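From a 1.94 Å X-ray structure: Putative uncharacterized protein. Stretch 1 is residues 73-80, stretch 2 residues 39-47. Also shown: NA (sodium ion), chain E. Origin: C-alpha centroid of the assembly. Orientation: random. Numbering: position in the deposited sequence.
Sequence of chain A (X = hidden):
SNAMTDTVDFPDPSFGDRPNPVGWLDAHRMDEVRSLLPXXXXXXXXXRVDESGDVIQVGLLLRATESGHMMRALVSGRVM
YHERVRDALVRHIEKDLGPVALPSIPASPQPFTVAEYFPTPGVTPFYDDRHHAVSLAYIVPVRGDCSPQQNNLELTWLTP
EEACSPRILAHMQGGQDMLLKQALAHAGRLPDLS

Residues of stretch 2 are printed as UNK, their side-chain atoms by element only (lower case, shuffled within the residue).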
# COMPACT_ATOMS: atom_id res chain seq x y z
N ALA A 73 13.51 16.64 -13.29
CA ALA A 73 13.79 15.36 -12.64
C ALA A 73 13.26 15.24 -11.22
O ALA A 73 13.28 16.20 -10.45
CB ALA A 73 15.30 15.09 -12.63
N LEU A 74 12.81 14.03 -10.88
CA LEU A 74 12.51 13.66 -9.51
C LEU A 74 13.82 13.50 -8.74
O LEU A 74 14.91 13.68 -9.27
CB LEU A 74 11.73 12.35 -9.50
CG LEU A 74 10.43 12.43 -10.30
CD1 LEU A 74 9.76 11.06 -10.40
CD2 LEU A 74 9.50 13.38 -9.64
N VAL A 75 13.72 13.14 -7.47
CA VAL A 75 14.92 12.84 -6.72
C VAL A 75 15.16 11.33 -6.81
O VAL A 75 14.32 10.54 -6.38
CB VAL A 75 14.80 13.34 -5.28
CG1 VAL A 75 15.88 12.74 -4.38
CG2 VAL A 75 14.83 14.88 -5.27
N SER A 76 16.28 10.95 -7.40
CA SER A 76 16.46 9.58 -7.86
C SER A 76 17.90 9.11 -7.81
O SER A 76 18.82 9.85 -8.14
CB SER A 76 15.93 9.45 -9.29
OG SER A 76 16.21 8.18 -9.83
N GLY A 77 18.11 7.86 -7.41
CA GLY A 77 19.45 7.34 -7.37
C GLY A 77 19.58 5.96 -6.77
O GLY A 77 18.64 5.39 -6.22
N ARG A 78 20.80 5.44 -6.87
CA ARG A 78 21.12 4.08 -6.52
C ARG A 78 21.12 3.90 -5.01
O ARG A 78 21.37 4.84 -4.27
CB ARG A 78 22.50 3.77 -7.09
CG ARG A 78 22.89 2.31 -7.10
CD ARG A 78 24.23 2.13 -7.83
NE ARG A 78 25.35 2.71 -7.09
CZ ARG A 78 26.06 2.05 -6.17
NH1 ARG A 78 25.75 0.79 -5.87
NH2 ARG A 78 27.07 2.64 -5.55
N VAL A 79 20.81 2.70 -4.54
CA VAL A 79 20.99 2.40 -3.13
C VAL A 79 22.36 1.76 -2.98
O VAL A 79 22.65 0.79 -3.66
CB VAL A 79 19.94 1.43 -2.59
CG1 VAL A 79 20.28 1.04 -1.15
CG2 VAL A 79 18.57 2.08 -2.64
N MSE A 80 23.20 2.29 -2.10
CA MSE A 80 24.54 1.77 -1.96
C MSE A 80 24.59 0.43 -1.23
O MSE A 80 23.69 0.10 -0.46
CB MSE A 80 25.45 2.76 -1.24
CG MSE A 80 25.43 4.16 -1.82
SE MSE A 80 26.91 5.19 -1.14
CE MSE A 80 26.83 4.58 0.72
N UNK A 39 19.91 -2.83 -10.94
CA UNK A 39 20.43 -2.04 -9.84
C UNK A 39 19.26 -1.61 -8.98
O UNK A 39 18.20 -1.29 -9.50
c UNK A 39 22.81 0.07 -12.06
c UNK A 39 22.24 -1.16 -11.36
c UNK A 39 21.15 -0.81 -10.37
c UNK A 39 23.31 -1.92 -10.61
N UNK A 40 19.48 -1.58 -7.67
CA UNK A 40 18.48 -1.08 -6.73
C UNK A 40 18.55 0.45 -6.65
O UNK A 40 19.58 1.02 -6.31
c UNK A 40 17.54 -1.15 -4.43
c UNK A 40 18.65 -1.66 -5.33
c UNK A 40 18.61 -3.17 -5.39
N UNK A 41 17.43 1.08 -6.97
CA UNK A 41 17.31 2.52 -7.01
C UNK A 41 16.21 2.99 -6.08
O UNK A 41 15.39 2.20 -5.66
o UNK A 41 21.57 4.55 -11.25
c UNK A 41 18.18 3.37 -9.20
c UNK A 41 16.96 2.95 -8.44
c UNK A 41 18.28 4.64 -9.73
c UNK A 41 19.24 2.51 -9.35
c UNK A 41 20.45 4.16 -10.57
c UNK A 41 19.41 5.04 -10.42
c UNK A 41 20.37 2.89 -10.04
N UNK A 42 16.20 4.28 -5.79
CA UNK A 42 15.03 4.93 -5.19
C UNK A 42 14.62 6.15 -6.02
O UNK A 42 15.46 6.79 -6.66
c UNK A 42 16.51 6.27 -3.61
c UNK A 42 15.26 5.40 -3.72
c UNK A 42 15.32 4.22 -2.75
N UNK A 43 13.33 6.44 -6.00
CA UNK A 43 12.82 7.71 -6.49
C UNK A 43 12.05 8.34 -5.35
O UNK A 43 11.30 7.66 -4.65
o UNK A 43 13.09 8.17 -9.62
c UNK A 43 12.62 7.22 -8.98
o UNK A 43 12.72 6.04 -9.36
c UNK A 43 11.88 7.52 -7.69
N UNK A 44 12.28 9.63 -5.15
CA UNK A 44 11.53 10.38 -4.16
C UNK A 44 10.82 11.50 -4.89
O UNK A 44 11.46 12.27 -5.59
c UNK A 44 12.46 10.94 -3.12
N UNK A 45 9.51 11.58 -4.72
CA UNK A 45 8.74 12.71 -5.22
C UNK A 45 8.63 13.75 -4.11
O UNK A 45 7.98 13.51 -3.08
c UNK A 45 7.47 11.59 -7.07
c UNK A 45 6.48 13.51 -5.93
c UNK A 45 7.36 12.30 -5.74
N UNK A 46 9.29 14.90 -4.29
CA UNK A 46 9.36 15.89 -3.20
C UNK A 46 8.14 16.80 -3.22
O UNK A 46 7.85 17.41 -4.26
c UNK A 46 11.33 15.90 -4.65
c UNK A 46 10.62 16.69 -3.53
c UNK A 46 10.21 15.24 -5.38
N UNK A 47 7.44 16.89 -2.09
CA UNK A 47 6.19 17.64 -2.08
C UNK A 47 6.04 18.60 -0.92
O UNK A 47 6.65 18.43 0.14
c UNK A 47 5.06 15.66 -3.16
c UNK A 47 4.77 16.05 -0.72
c UNK A 47 4.95 16.71 -2.08
NA NA E . 20.23 11.56 -8.69
O HOH W 1 18.23 12.79 -9.02
O HOH W 2 20.48 11.83 -6.41
O HOH W 3 19.60 11.49 -10.87
O HOH W 4 20.87 14.33 -8.94
O HOH W 5 22.25 10.27 -8.87

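Position 39 has four side-chain carbons, forked at the second. CA-to-CB points toward stretch 1, but the nearest approach is CB at 39 to Arg78 CG, 4.8 Å. This is Leu39.

Position 40 has three carbons, one carrying the other two. A branch carbon touches the Val79 side chain. The backbone O at 40 accepts a hydrogen bond from Val79 N at 2.7 Å. This is Val40. Val40 CG1 lies 3.8 Å from Val79 CG2.

Position 41 has one carbon, then a six-carbon ring bearing one oxygen. One face of the ring lies against Gly77 C and Arg78 CA, while Ser76 OG sits at the edge, near the ring plane. This is Tyr41, and its CD1 is 3.7 Å from Arg78 CA.

Position 42 again has three carbons, one carrying two. A branch carbon touches Val79. The backbone pairs with Gly77 in both directions: N at 42 donates to Gly77 O at 2.7 Å, and Gly77 N donates to O at 42 at 3.0 Å. This is Val42. Val42 CG1 is 3.9 Å from Val79 CG2.

Position 43 has two carbons, the second carrying two oxygens. One carboxylate oxygen lies near Ser76 OG. This is Asp43. Its OD1 is 3.1 Å from Ser76 OG, a weak hydrogen bond whose proton has another acceptor within reach. OD2 is hydrogen-bonded elsewhere in the structure.

Position 44 has a single carbon. This CB is 4.0 Å from Val75 CB. The backbone N donates to Val75 O at 2.6 Å, and Val75 N donates to the backbone O at 3.1 Å. This is Ala44.

Position 45 has three carbons, one carrying two. CA-to-CB points away from stretch 1, yet a branch carbon touches Leu74. This is Val45. Val45 CG2 is 3.7 Å from Leu74 CD2.

Position 46 has three carbons closing a ring onto the backbone N. The ring touches Val75. This is Pro46, with CG 3.7 Å from Val75 CG2.

Position 47 has three carbons, one carrying two, and is out of reach of stretch 1. This is Val47.

The contact is an antiparallel strand pairing, with axes at 165°. Five backbone hydrogen bonds hold the register. Val75 faces Ala44 and Gly77 faces Val42 in hydrogen-bonded pairs, with Ser76 and Asp43 in a non-hydrogen-bonded pair between them. The Val75, Ala44 and Val42 side chains share one sheet face; those of Ser76 and Asp43 share the other. Ser76 O also binds the sodium ion NA at 2.3 Å. The two stretches bury 651 Å² in total.

Stretch 2, residues 39-47: LVYVDAVPV
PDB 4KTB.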